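Local atomic coordinates of lambda phage protein with carbohydrate-binding module (Shewanella oneidensis, PDB entry 2A5Z), a protein that is of unknown function but binds magnesium and, having a jelly-roll carbohydrate-binding module, may recognise carbohydrate. Residues G106-I111 and D222-H227; L118-Y123 and I249-K254; N131-T136 and C234-A239; N159-I164 and G174-L179. All blocks are in the same frame, centred on the assembly; numbering follows the deposited sequence.

Contact 1 (G106-I111 and D222-H227); sequences GMLMAI and DNATAH
The imidazole of His227 packs against Met107 and Leu108. Met107 O lies 3.4 Å above one face of the ring, displaced toward the rim, while Leu108 N stands over the centre of the same face. At CE1 the ring meets the isobutyl group of Leu108, whose CD2 comes within 3.5 Å of His227 CE1 and also reaches Ala224 CB, at 4.2 Å. Further along, Ala110 CB rests against Asp222 CB, and Met109, a selenomethionine, brings SE loosely to Ala226 CB.

Polar links run through water. One water accepts from Met109 N (2.7 Å) and donates to Asn223 O (2.9 Å); a second accepts from Ala110 N and donates weakly to Asn223 O. Within 222-227, His227 ND1 donates to Ala226 O at 2.7 Å, and NE2 bonds Ser69 OG, so both ring nitrogens are engaged and the rotation of the ring is fixed. The carboxylate of Asp222 lies beside Ala110 N but has its salt bridge with Arg220. His58 of the second subunit meets the His227 ring edge-to-face.

Asn223 OD1 accepts from Thr225 N, an Asx turn within the type I turn that leads into strand 226-228: a water-bridged meeting of loops at strand ends of the jelly roll.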
loop_
_atom_site.group_PDB
_atom_site.type_symbol
_atom_site.label_atom_id
_atom_site.label_comp_id
_atom_site.label_asym_id
_atom_site.label_seq_id
_atom_site.Cartn_x
_atom_site.Cartn_y
_atom_site.Cartn_z
ATOM N N GLY C 106 3.686 -3.258 13.575
ATOM C CA GLY C 106 3.357 -2.161 14.467
ATOM C C GLY C 106 3.299 -0.786 13.845
ATOM O O GLY C 106 3.482 -0.624 12.629
HETATM N N MSE C 107 3.016 0.196 14.701
HETATM C CA MSE C 107 2.961 1.620 14.327
HETATM C C MSE C 107 3.756 2.466 15.332
HETATM O O MSE C 107 4.100 1.992 16.428
HETATM C CB MSE C 107 1.499 2.107 14.217
HETATM C CG MSE C 107 0.697 1.487 13.031
HETATM SE SE MSE C 107 -0.916 2.231 12.694
HETATM C CE MSE C 107 -0.386 3.756 11.902
ATOM N N LEU C 108 4.056 3.709 14.958
ATOM C CA LEU C 108 4.752 4.653 15.840
ATOM C C LEU C 108 3.845 5.135 16.973
ATOM O O LEU C 108 2.640 5.329 16.776
ATOM C CB LEU C 108 5.259 5.868 15.044
ATOM C CG LEU C 108 6.335 5.612 13.988
ATOM C CD1 LEU C 108 6.366 6.740 12.941
ATOM C CD2 LEU C 108 7.718 5.388 14.618
HETATM N N MSE C 109 4.433 5.354 18.148
HETATM C CA MSE C 109 3.671 5.797 19.325
HETATM C C MSE C 109 3.319 7.283 19.303
HETATM O O MSE C 109 2.297 7.686 19.883
HETATM C CB MSE C 109 4.415 5.422 20.615
HETATM C CG MSE C 109 4.716 3.906 20.709
HETATM SE SE MSE C 109 5.357 3.290 22.286
HETATM C CE MSE C 109 3.898 3.585 23.290
ATOM N N ALA C 110 4.137 8.086 18.619
ATOM C CA ALA C 110 3.958 9.548 18.570
ATOM C C ALA C 110 2.573 9.980 18.098
ATOM O O ALA C 110 2.050 11.005 18.532
ATOM C CB ALA C 110 5.035 10.195 17.692
ATOM N N ILE C 111 1.987 9.181 17.211
ATOM C CA ILE C 111 0.686 9.494 16.636
ATOM C C ILE C 111 -0.476 8.975 17.486
ATOM O O ILE C 111 -1.639 9.252 17.196
ATOM C CB ILE C 111 0.574 8.974 15.168
ATOM C CG1 ILE C 111 0.695 7.449 15.116
ATOM C CG2 ILE C 111 1.623 9.662 14.268
ATOM C CD1 ILE C 111 0.245 6.836 13.798
ATOM N N ASP C 222 8.272 8.232 21.905
ATOM C CA ASP C 222 7.621 8.871 20.764
ATOM C C ASP C 222 8.610 9.175 19.630
ATOM O O ASP C 222 8.707 10.305 19.137
ATOM C CB ASP C 222 6.858 10.127 21.206
ATOM C CG ASP C 222 5.565 9.798 21.972
ATOM O OD1 ASP C 222 5.119 8.629 21.970
ATOM O OD2 ASP C 222 4.987 10.727 22.569
ATOM N N ASN C 223 9.320 8.134 19.215
ATOM C CA ASN C 223 10.280 8.203 18.115
ATOM C C ASN C 223 10.421 6.803 17.512
ATOM O O ASN C 223 9.704 5.882 17.916
ATOM C CB ASN C 223 11.631 8.769 18.593
ATOM C CG ASN C 223 12.214 7.990 19.763
ATOM O OD1 ASN C 223 12.344 6.766 19.700
ATOM N ND2 ASN C 223 12.562 8.695 20.841
ATOM N N ALA C 224 11.328 6.635 16.553
ATOM C CA ALA C 224 11.430 5.363 15.837
ATOM C C ALA C 224 12.301 4.308 16.530
ATOM O O ALA C 224 12.588 3.278 15.934
ATOM C CB ALA C 224 11.883 5.589 14.370
ATOM N N THR C 225 12.716 4.552 17.777
ATOM C CA THR C 225 13.362 3.505 18.592
ATOM C C THR C 225 12.330 2.518 19.143
ATOM O O THR C 225 12.685 1.426 19.617
ATOM C CB THR C 225 14.188 4.069 19.791
ATOM O OG1 THR C 225 13.298 4.605 20.781
ATOM C CG2 THR C 225 15.160 5.142 19.335
ATOM N N ALA C 226 11.055 2.903 19.086
ATOM C CA ALA C 226 9.985 2.045 19.580
ATOM C C ALA C 226 8.857 1.908 18.554
ATOM O O ALA C 226 8.788 2.673 17.597
ATOM C CB ALA C 226 9.454 2.577 20.905
ATOM N N HIS C 227 8.002 0.905 18.756
ATOM C CA HIS C 227 6.763 0.739 18.005
ATOM C C HIS C 227 5.725 0.145 18.947
ATOM O O HIS C 227 6.082 -0.372 20.009
ATOM C CB HIS C 227 6.968 -0.208 16.819
ATOM C CG HIS C 227 7.076 0.475 15.490
ATOM N ND1 HIS C 227 7.886 1.570 15.272
ATOM C CD2 HIS C 227 6.499 0.192 14.296
ATOM C CE1 HIS C 227 7.795 1.939 14.006
ATOM N NE2 HIS C 227 6.957 1.123 13.394
HETATM O O HOH W 1 7.079 4.802 18.623
HETATM O O HOH W 2 6.796 7.530 17.593
#

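Contact 2 (L118-Y123 and I249-K254)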
loop_
_atom_site.group_PDB
_atom_site.type_symbol
_atom_site.label_atom_id
_atom_site.label_comp_id
_atom_site.label_asym_id
_atom_site.label_seq_id
_atom_site.Cartn_x
_atom_site.Cartn_y
_atom_site.Cartn_z
ATOM N N LEU C 118 -5.798 4.322 22.048
ATOM C CA LEU C 118 -5.512 3.312 21.041
ATOM C C LEU C 118 -5.899 1.918 21.526
ATOM O O LEU C 118 -5.641 1.539 22.680
ATOM C CB LEU C 118 -4.023 3.356 20.662
ATOM C CG LEU C 118 -3.456 2.270 19.737
ATOM C CD1 LEU C 118 -3.885 2.482 18.295
ATOM C CD2 LEU C 118 -1.935 2.211 19.819
ATOM N N GLU C 119 -6.530 1.175 20.628
ATOM C CA GLU C 119 -6.868 -0.216 20.844
ATOM C C GLU C 119 -6.176 -1.049 19.773
ATOM O O GLU C 119 -6.302 -0.768 18.582
ATOM C CB GLU C 119 -8.381 -0.379 20.739
ATOM C CG GLU C 119 -8.931 -1.603 21.395
ATOM C CD GLU C 119 -10.435 -1.545 21.497
ATOM O OE1 GLU C 119 -10.960 -0.584 22.106
ATOM O OE2 GLU C 119 -11.095 -2.450 20.949
ATOM N N VAL C 120 -5.423 -2.054 20.198
ATOM C CA VAL C 120 -4.746 -2.949 19.264
ATOM C C VAL C 120 -5.239 -4.376 19.492
ATOM O O VAL C 120 -5.208 -4.871 20.619
ATOM C CB VAL C 120 -3.201 -2.887 19.409
ATOM C CG1 VAL C 120 -2.512 -3.855 18.413
ATOM C CG2 VAL C 120 -2.690 -1.462 19.226
ATOM N N THR C 121 -5.718 -5.019 18.427
ATOM C CA THR C 121 -6.190 -6.392 18.505
ATOM C C THR C 121 -5.345 -7.289 17.602
ATOM O O THR C 121 -5.100 -6.942 16.451
ATOM C CB THR C 121 -7.681 -6.502 18.137
ATOM O OG1 THR C 121 -8.432 -5.537 18.895
ATOM C CG2 THR C 121 -8.215 -7.898 18.448
ATOM N N VAL C 122 -4.902 -8.429 18.142
ATOM C CA VAL C 122 -4.015 -9.357 17.433
ATOM C C VAL C 122 -4.556 -10.790 17.497
ATOM O O VAL C 122 -4.846 -11.307 18.582
ATOM C CB VAL C 122 -2.567 -9.363 18.022
ATOM C CG1 VAL C 122 -1.679 -10.347 17.251
ATOM C CG2 VAL C 122 -1.944 -7.980 17.977
ATOM N N TYR C 123 -4.689 -11.415 16.333
ATOM C CA TYR C 123 -5.067 -12.812 16.232
ATOM C C TYR C 123 -3.798 -13.589 15.931
ATOM O O TYR C 123 -3.159 -13.368 14.888
ATOM C CB TYR C 123 -6.103 -13.018 15.119
ATOM C CG TYR C 123 -7.422 -12.310 15.372
ATOM C CD1 TYR C 123 -8.583 -13.035 15.663
ATOM C CD2 TYR C 123 -7.508 -10.920 15.330
ATOM C CE1 TYR C 123 -9.807 -12.381 15.886
ATOM C CE2 TYR C 123 -8.718 -10.256 15.563
ATOM C CZ TYR C 123 -9.858 -10.995 15.849
ATOM O OH TYR C 123 -11.053 -10.338 16.084
ATOM N N ILE C 249 -3.898 -8.194 12.552
ATOM C CA ILE C 249 -3.709 -7.125 13.524
ATOM C C ILE C 249 -4.639 -5.967 13.158
ATOM O O ILE C 249 -4.885 -5.727 11.980
ATOM C CB ILE C 249 -2.206 -6.681 13.623
ATOM C CG1 ILE C 249 -1.980 -5.750 14.827
ATOM C CG2 ILE C 249 -1.691 -6.088 12.294
ATOM C CD1 ILE C 249 -0.507 -5.557 15.206
ATOM N N GLU C 250 -5.168 -5.280 14.166
ATOM C CA GLU C 250 -6.054 -4.131 13.966
ATOM C C GLU C 250 -5.658 -2.992 14.909
ATOM O O GLU C 250 -5.394 -3.230 16.083
ATOM C CB GLU C 250 -7.511 -4.548 14.204
ATOM C CG GLU C 250 -8.509 -3.398 14.215
ATOM C CD GLU C 250 -9.876 -3.809 14.771
ATOM O OE1 GLU C 250 -10.801 -4.066 13.969
ATOM O OE2 GLU C 250 -10.018 -3.882 16.011
ATOM N N PHE C 251 -5.612 -1.769 14.376
ATOM C CA PHE C 251 -5.366 -0.544 15.152
ATOM C C PHE C 251 -6.588 0.373 15.071
ATOM O O PHE C 251 -7.064 0.669 13.969
ATOM C CB PHE C 251 -4.161 0.228 14.593
ATOM C CG PHE C 251 -2.834 -0.430 14.851
ATOM C CD1 PHE C 251 -2.024 0.004 15.886
ATOM C CD2 PHE C 251 -2.391 -1.475 14.048
ATOM C CE1 PHE C 251 -0.783 -0.601 16.127
ATOM C CE2 PHE C 251 -1.157 -2.097 14.278
ATOM C CZ PHE C 251 -0.358 -1.660 15.323
ATOM N N LYS C 252 -7.080 0.831 16.220
ATOM C CA LYS C 252 -8.097 1.900 16.246
ATOM C C LYS C 252 -7.916 2.909 17.375
ATOM O O LYS C 252 -7.658 2.536 18.520
ATOM C CB LYS C 252 -9.534 1.360 16.230
ATOM C CG LYS C 252 -9.807 0.180 17.102
ATOM C CD LYS C 252 -11.243 -0.329 16.864
ATOM C CE LYS C 252 -11.552 -1.492 17.788
ATOM N NZ LYS C 252 -12.986 -1.940 17.728
ATOM N N ALA C 253 -8.069 4.184 17.032
ATOM C CA ALA C 253 -7.810 5.280 17.962
ATOM C C ALA C 253 -8.676 6.495 17.651
ATOM O O ALA C 253 -9.217 6.616 16.548
ATOM C CB ALA C 253 -6.347 5.661 17.907
ATOM N N LYS C 254 -8.799 7.394 18.627
ATOM C CA LYS C 254 -9.424 8.692 18.410
ATOM C C LYS C 254 -8.318 9.711 18.169
ATOM O O LYS C 254 -7.348 9.753 18.923
ATOM C CB LYS C 254 -10.260 9.094 19.627
ATOM C CG LYS C 254 -11.442 8.172 19.890
ATOM C CD LYS C 254 -12.413 8.760 20.921
ATOM C CE LYS C 254 -12.361 8.021 22.266
ATOM N NZ LYS C 254 -13.521 8.449 23.121
HETATM O O HOH W 3 -8.371 -3.099 17.866
HETATM O O HOH W 4 -12.717 -4.015 19.588
HETATM O O HOH W 5 -10.903 -5.537 18.039
#
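Val120 and Phe251 sit side by side on the buried face of two antiparallel strands, the valine methyls forming the bump against which the ring lies. Val120 CG2 touches Phe251 CD1 at 3.7 Å, while CG1 stands over one face of the ring, toward its rim. Leu118 closes in from another direction: its CD1 reaches the ring edge in the ring plane, 3.9 Å from Phe251 CD1, and also packs on Ala253 CB. With CG1 anti to the backbone N (chi1 -169°), Ile249 fills the hollow between the two valines, CG1 3.9 Å from Val122 CG2 and 4.1 Å from Val120 CG1. Ile68 of strand 68-73 packs on both Ile249 and Phe251.

The other face, with Glu119, Thr121, Glu250 and Lys252, is polar. Glu119 and Lys252 run alongside each other, Glu119 OE2 touching Lys252 CE at 3.3 Å; the ion pair to NZ is long, and a water joins the two charges. Two further waters fill the notch between Thr121 OG1 and Glu250 OE2, which lie 3.7 Å apart. Lys252 NZ also makes a long pair with Glu250, probably easing the repulsion between the glutamates, and Glu250 OE1 is held by Tyr50 OH. Ile44 and Val262 of the third subunit also pack on this face.

Four backbone hydrogen bonds, two in each of the pairs Glu119-Lys252 and Thr121-Glu250, fix the register. The N-to-C directions of the two strands lie 171° apart, in an interior antiparallel pair of the six-stranded sheet of a jelly-roll sandwich.

Contact 3 (N131-T136 and C234-A239); sequences NPAQLT and CKTATA
Ala133 of a type I turn meets Cys234 and Lys235 where strand 230-234 gives way to a loop, an antiparallel junction at the strand ends of the larger jelly-roll sheet. The tight part is centred on Ala133. Its carbonyl oxygen accepts from Lys235 N at 2.9 Å, the N-H lying in the carbonyl plane on a lone pair, and Cys234 CA makes a CA-H...O contact with the same oxygen. Its methyl group fits among three side-chain atoms of the other segment: Cys234 SG at 3.9 Å, Thr236 OG1 at 3.7 Å and Thr236 CG2 at 3.8 Å. With SG anti to the backbone N (chi1 -174°), Cys234 turns its sulphur to this methyl. Gln134 and Cys234 form a non-hydrogen-bonded pair beside this group, while strand 134-137 pairs with strand 153-156 on its other edge.

The looser side belongs to Lys235. Its aliphatic chain passes across the carbonyl of Ala133 and approaches Leu135 CB only distantly, through CG at 4.4 Å. A bend at chi3 (-76°) places CE beside the exposed Pro132, 3.5 Å from its O. Lys235 and Pro132 together form the solvent side of the contact.

The turn is held from within. Gln134 N bonds Asn131 O, closing the turn, and an Asx turn is superposed on it: Asn131 OD1 accepts from Ala133 N at 2.9 Å, in the plane of the amide carbonyl and on a lone pair.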
loop_
_atom_site.group_PDB
_atom_site.type_symbol
_atom_site.label_atom_id
_atom_site.label_comp_id
_atom_site.label_asym_id
_atom_site.label_seq_id
_atom_site.Cartn_x
_atom_site.Cartn_y
_atom_site.Cartn_z
ATOM N N ASN C 131 9.542 -22.862 23.676
ATOM C CA ASN C 131 10.983 -22.855 23.860
ATOM C C ASN C 131 11.300 -21.639 24.729
ATOM O O ASN C 131 10.687 -20.581 24.538
ATOM C CB ASN C 131 11.671 -22.773 22.485
ATOM C CG ASN C 131 13.179 -22.956 22.555
ATOM O OD1 ASN C 131 13.905 -22.089 23.054
ATOM N ND2 ASN C 131 13.664 -24.072 22.016
ATOM N N PRO C 132 12.200 -21.790 25.724
ATOM C CA PRO C 132 12.580 -20.657 26.576
ATOM C C PRO C 132 13.147 -19.447 25.813
ATOM O O PRO C 132 13.181 -18.350 26.359
ATOM C CB PRO C 132 13.634 -21.250 27.526
ATOM C CG PRO C 132 14.029 -22.561 26.942
ATOM C CD PRO C 132 12.864 -23.039 26.138
ATOM N N ALA C 133 13.542 -19.646 24.558
ATOM C CA ALA C 133 14.082 -18.574 23.719
ATOM C C ALA C 133 12.997 -17.675 23.102
ATOM O O ALA C 133 13.307 -16.597 22.568
ATOM C CB ALA C 133 14.962 -19.157 22.629
ATOM N N GLN C 134 11.738 -18.117 23.179
ATOM C CA GLN C 134 10.617 -17.364 22.611
ATOM C C GLN C 134 10.184 -16.185 23.492
ATOM O O GLN C 134 9.887 -16.356 24.681
ATOM C CB GLN C 134 9.421 -18.278 22.328
ATOM C CG GLN C 134 9.696 -19.428 21.370
ATOM C CD GLN C 134 8.722 -20.589 21.537
ATOM O OE1 GLN C 134 7.931 -20.633 22.486
ATOM N NE2 GLN C 134 8.781 -21.546 20.613
ATOM N N LEU C 135 10.154 -14.995 22.887
ATOM C CA LEU C 135 9.650 -13.778 23.527
ATOM C C LEU C 135 8.751 -13.032 22.548
ATOM O O LEU C 135 9.194 -12.623 21.470
ATOM C CB LEU C 135 10.801 -12.868 24.009
ATOM C CG LEU C 135 10.487 -11.456 24.552
ATOM C CD1 LEU C 135 9.682 -11.484 25.853
ATOM C CD2 LEU C 135 11.756 -10.661 24.762
ATOM N N THR C 136 7.489 -12.881 22.929
ATOM C CA THR C 136 6.504 -12.157 22.140
ATOM C C THR C 136 5.829 -11.094 23.010
ATOM O O THR C 136 5.621 -11.309 24.205
ATOM C CB THR C 136 5.445 -13.131 21.557
ATOM O OG1 THR C 136 6.115 -14.163 20.828
ATOM C CG2 THR C 136 4.486 -12.420 20.619
ATOM N N CYS C 234 13.360 -14.248 18.917
ATOM C CA CYS C 234 14.158 -15.341 19.464
ATOM C C CYS C 234 15.366 -14.765 20.190
ATOM O O CYS C 234 16.127 -13.997 19.609
ATOM C CB CYS C 234 14.599 -16.304 18.367
ATOM S SG CYS C 234 15.451 -17.765 19.023
ATOM N N LYS C 235 15.525 -15.131 21.459
ATOM C CA LYS C 235 16.588 -14.590 22.305
ATOM C C LYS C 235 17.944 -15.253 22.085
ATOM O O LYS C 235 18.962 -14.740 22.548
ATOM C CB LYS C 235 16.212 -14.705 23.779
ATOM C CG LYS C 235 15.127 -13.734 24.225
ATOM C CD LYS C 235 14.947 -13.769 25.740
ATOM C CE LYS C 235 14.185 -15.009 26.172
ATOM N NZ LYS C 235 14.109 -15.101 27.657
ATOM N N THR C 236 17.951 -16.393 21.397
ATOM C CA THR C 236 19.187 -17.140 21.159
ATOM C C THR C 236 19.569 -17.164 19.679
ATOM O O THR C 236 18.776 -16.784 18.800
ATOM C CB THR C 236 19.106 -18.594 21.688
ATOM O OG1 THR C 236 18.204 -19.358 20.873
ATOM C CG2 THR C 236 18.658 -18.630 23.152
ATOM N N ALA C 237 20.791 -17.621 19.419
ATOM C CA ALA C 237 21.330 -17.682 18.076
ATOM C C ALA C 237 21.146 -19.067 17.452
ATOM O O ALA C 237 21.971 -19.500 16.645
ATOM C CB ALA C 237 22.807 -17.279 18.089
ATOM N N THR C 238 20.070 -19.769 17.814
ATOM C CA THR C 238 19.802 -21.060 17.172
ATOM C C THR C 238 18.589 -20.992 16.233
ATOM O O THR C 238 17.518 -20.512 16.613
ATOM C CB THR C 238 19.747 -22.276 18.171
ATOM O OG1 THR C 238 18.399 -22.718 18.363
ATOM C CG2 THR C 238 20.402 -21.948 19.511
ATOM N N ALA C 239 18.788 -21.446 14.998
ATOM C CA ALA C 239 17.749 -21.391 13.968
ATOM C C ALA C 239 16.763 -22.548 14.098
ATOM O O ALA C 239 17.064 -23.547 14.739
ATOM C CB ALA C 239 18.378 -21.390 12.583
#

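Contact 4 (N159-I164 and G174-L179)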
loop_
_atom_site.group_PDB
_atom_site.type_symbol
_atom_site.label_atom_id
_atom_site.label_comp_id
_atom_site.label_asym_id
_atom_site.label_seq_id
_atom_site.Cartn_x
_atom_site.Cartn_y
_atom_site.Cartn_z
ATOM N N ASN C 159 4.248 -19.173 28.768
ATOM C CA ASN C 159 3.573 -18.356 29.778
ATOM C C ASN C 159 3.236 -16.953 29.294
ATOM O O ASN C 159 4.114 -16.235 28.834
ATOM C CB ASN C 159 4.437 -18.259 31.045
ATOM C CG ASN C 159 4.612 -19.597 31.736
ATOM O OD1 ASN C 159 3.651 -20.342 31.908
ATOM N ND2 ASN C 159 5.842 -19.903 32.142
ATOM N N ALA C 160 1.963 -16.580 29.408
ATOM C CA ALA C 160 1.511 -15.221 29.108
ATOM C C ALA C 160 1.260 -14.454 30.402
ATOM O O ALA C 160 0.779 -15.021 31.390
ATOM C CB ALA C 160 0.243 -15.250 28.264
ATOM N N PHE C 161 1.580 -13.162 30.386
ATOM C CA PHE C 161 1.364 -12.304 31.538
ATOM C C PHE C 161 1.427 -10.858 31.108
ATOM O O PHE C 161 2.152 -10.512 30.168
ATOM C CB PHE C 161 2.402 -12.564 32.645
ATOM C CG PHE C 161 3.842 -12.475 32.185
ATOM C CD1 PHE C 161 4.568 -11.300 32.349
ATOM C CD2 PHE C 161 4.476 -13.572 31.622
ATOM C CE1 PHE C 161 5.903 -11.216 31.931
ATOM C CE2 PHE C 161 5.815 -13.500 31.204
ATOM C CZ PHE C 161 6.524 -12.317 31.360
ATOM N N GLY C 162 0.661 -10.022 31.797
ATOM C CA GLY C 162 0.768 -8.584 31.648
ATOM C C GLY C 162 1.999 -8.133 32.410
ATOM O O GLY C 162 2.347 -8.708 33.446
ATOM N N GLY C 163 2.672 -7.116 31.891
ATOM C CA GLY C 163 3.876 -6.627 32.539
ATOM C C GLY C 163 4.501 -5.418 31.885
ATOM O O GLY C 163 4.113 -5.017 30.798
ATOM N N ILE C 164 5.461 -4.831 32.590
ATOM C CA ILE C 164 6.273 -3.744 32.086
ATOM C C ILE C 164 7.725 -4.115 32.325
ATOM O O ILE C 164 8.073 -4.611 33.398
ATOM C CB ILE C 164 5.920 -2.402 32.764
ATOM C CG1 ILE C 164 4.440 -2.082 32.555
ATOM C CG2 ILE C 164 6.803 -1.255 32.219
ATOM C CD1 ILE C 164 3.939 -0.886 33.327
ATOM N N GLY C 174 2.193 -9.124 36.152
ATOM C CA GLY C 174 0.954 -9.782 36.569
ATOM C C GLY C 174 1.129 -11.276 36.756
ATOM O O GLY C 174 2.227 -11.814 36.555
ATOM N N SER C 175 0.050 -11.944 37.155
ATOM C CA SER C 175 0.044 -13.401 37.269
ATOM C C SER C 175 0.131 -14.004 35.871
ATOM O O SER C 175 -0.207 -13.347 34.881
ATOM C CB SER C 175 -1.219 -13.892 37.992
ATOM O OG SER C 175 -2.375 -13.588 37.238
ATOM N N THR C 176 0.592 -15.241 35.775
ATOM C CA THR C 176 0.770 -15.837 34.458
ATOM C C THR C 176 -0.406 -16.722 34.078
ATOM O O THR C 176 -1.044 -17.333 34.932
ATOM C CB THR C 176 2.096 -16.621 34.330
ATOM O OG1 THR C 176 2.002 -17.843 35.067
ATOM C CG2 THR C 176 3.277 -15.794 34.836
ATOM N N TYR C 177 -0.694 -16.759 32.783
ATOM C CA TYR C 177 -1.636 -17.701 32.226
ATOM C C TYR C 177 -0.827 -18.651 31.339
ATOM O O TYR C 177 -0.139 -18.204 30.424
ATOM C CB TYR C 177 -2.730 -16.969 31.430
ATOM C CG TYR C 177 -3.741 -17.907 30.814
ATOM C CD1 TYR C 177 -4.891 -18.280 31.506
ATOM C CD2 TYR C 177 -3.529 -18.448 29.545
ATOM C CE1 TYR C 177 -5.811 -19.157 30.946
ATOM C CE2 TYR C 177 -4.435 -19.327 28.979
ATOM C CZ TYR C 177 -5.574 -19.676 29.681
ATOM O OH TYR C 177 -6.461 -20.557 29.104
ATOM N N ALA C 178 -0.888 -19.954 31.621
ATOM C CA ALA C 178 -0.145 -20.937 30.820
ATOM C C ALA C 178 -0.894 -21.313 29.534
ATOM O O ALA C 178 -2.055 -21.723 29.564
ATOM C CB ALA C 178 0.211 -22.172 31.652
ATOM N N LEU C 179 -0.215 -21.143 28.403
ATOM C CA LEU C 179 -0.818 -21.349 27.090
ATOM C C LEU C 179 -0.621 -22.772 26.592
ATOM O O LEU C 179 0.164 -23.530 27.160
ATOM C CB LEU C 179 -0.217 -20.368 26.074
ATOM C CG LEU C 179 -0.217 -18.876 26.404
ATOM C CD1 LEU C 179 0.737 -18.165 25.464
ATOM C CD2 LEU C 179 -1.627 -18.268 26.332
#
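Ala160 and Tyr177 exchange two nearly straight backbone hydrogen bonds: Tyr177 N donates to Ala160 O at 2.7 Å, and Ala160 N donates to Tyr177 O at 2.8 Å with an N-H...O angle of 168°. A third bond, from Gly174 N to Gly162 O, is also 2.7 Å long, its donor tilted 28° out of the carbonyl plane. Between these anchor points Ala160 O accepts a further CA-H...O contact from Thr176 CA at 3.2 Å. Tyr210 OH, on strand 208-213, bonds both Gly162 N and Ser175 O and so ties the two segments to the other sheet.

The pairing belongs to a beta hairpin, strands 159-166 and 169-178, at the margin of the larger jelly-roll sheet; strand 153-156 flanks strand 159-166 along its other edge. Asn159 and Ala178 form the adjoining non-hydrogen-bonded pair.

Packing lies on two faces. On one, Phe161 and Thr176 stand side by side, pointing the same way. Phe161 CG sits between its backbone N and carbonyl carbon (chi1 54°), which sets the ring alongside Thr176; Phe161 CB rests 3.5 Å from Ser175 O and 4.0 Å from Thr176 CG2. That methyl meets the ring obliquely near CD2. Along the same side Asn159 OD1 approaches Ala178 CB. On the other face the methyl of Ala160 is cupped by the isobutyl group of Leu179, with CD2 4.0 Å from Ala160 CB. Leu179 CD2 also lies in the plane of the Tyr177 ring, at its edge; Leu201 of strand 197-203 packs on both Leu179 and Tyr177.

Contacts 1 and 2 touch: Phe251 CZ packs on Gly106 CA at 3.8 Å, joining the two sheets. Contacts 1, 3 and 4 all reach the larger sheet. The centres of contacts 3 and 4 are about 17 Å apart, their nearest atoms about 6 Å, whereas contact 1 is centred about 24 Å from each of them. Contact 2 is nearest the metal-binding residues: the Ile249 side chain is about 8 Å from that of Asp54 and about 9 Å from a bound magnesium ion, and the Val122 side chain about 7 Å from that of Asp247. Contacts 1, 3 and 4 lie away from them, the Met107 side chain being about 11 Å from a magnesium ion.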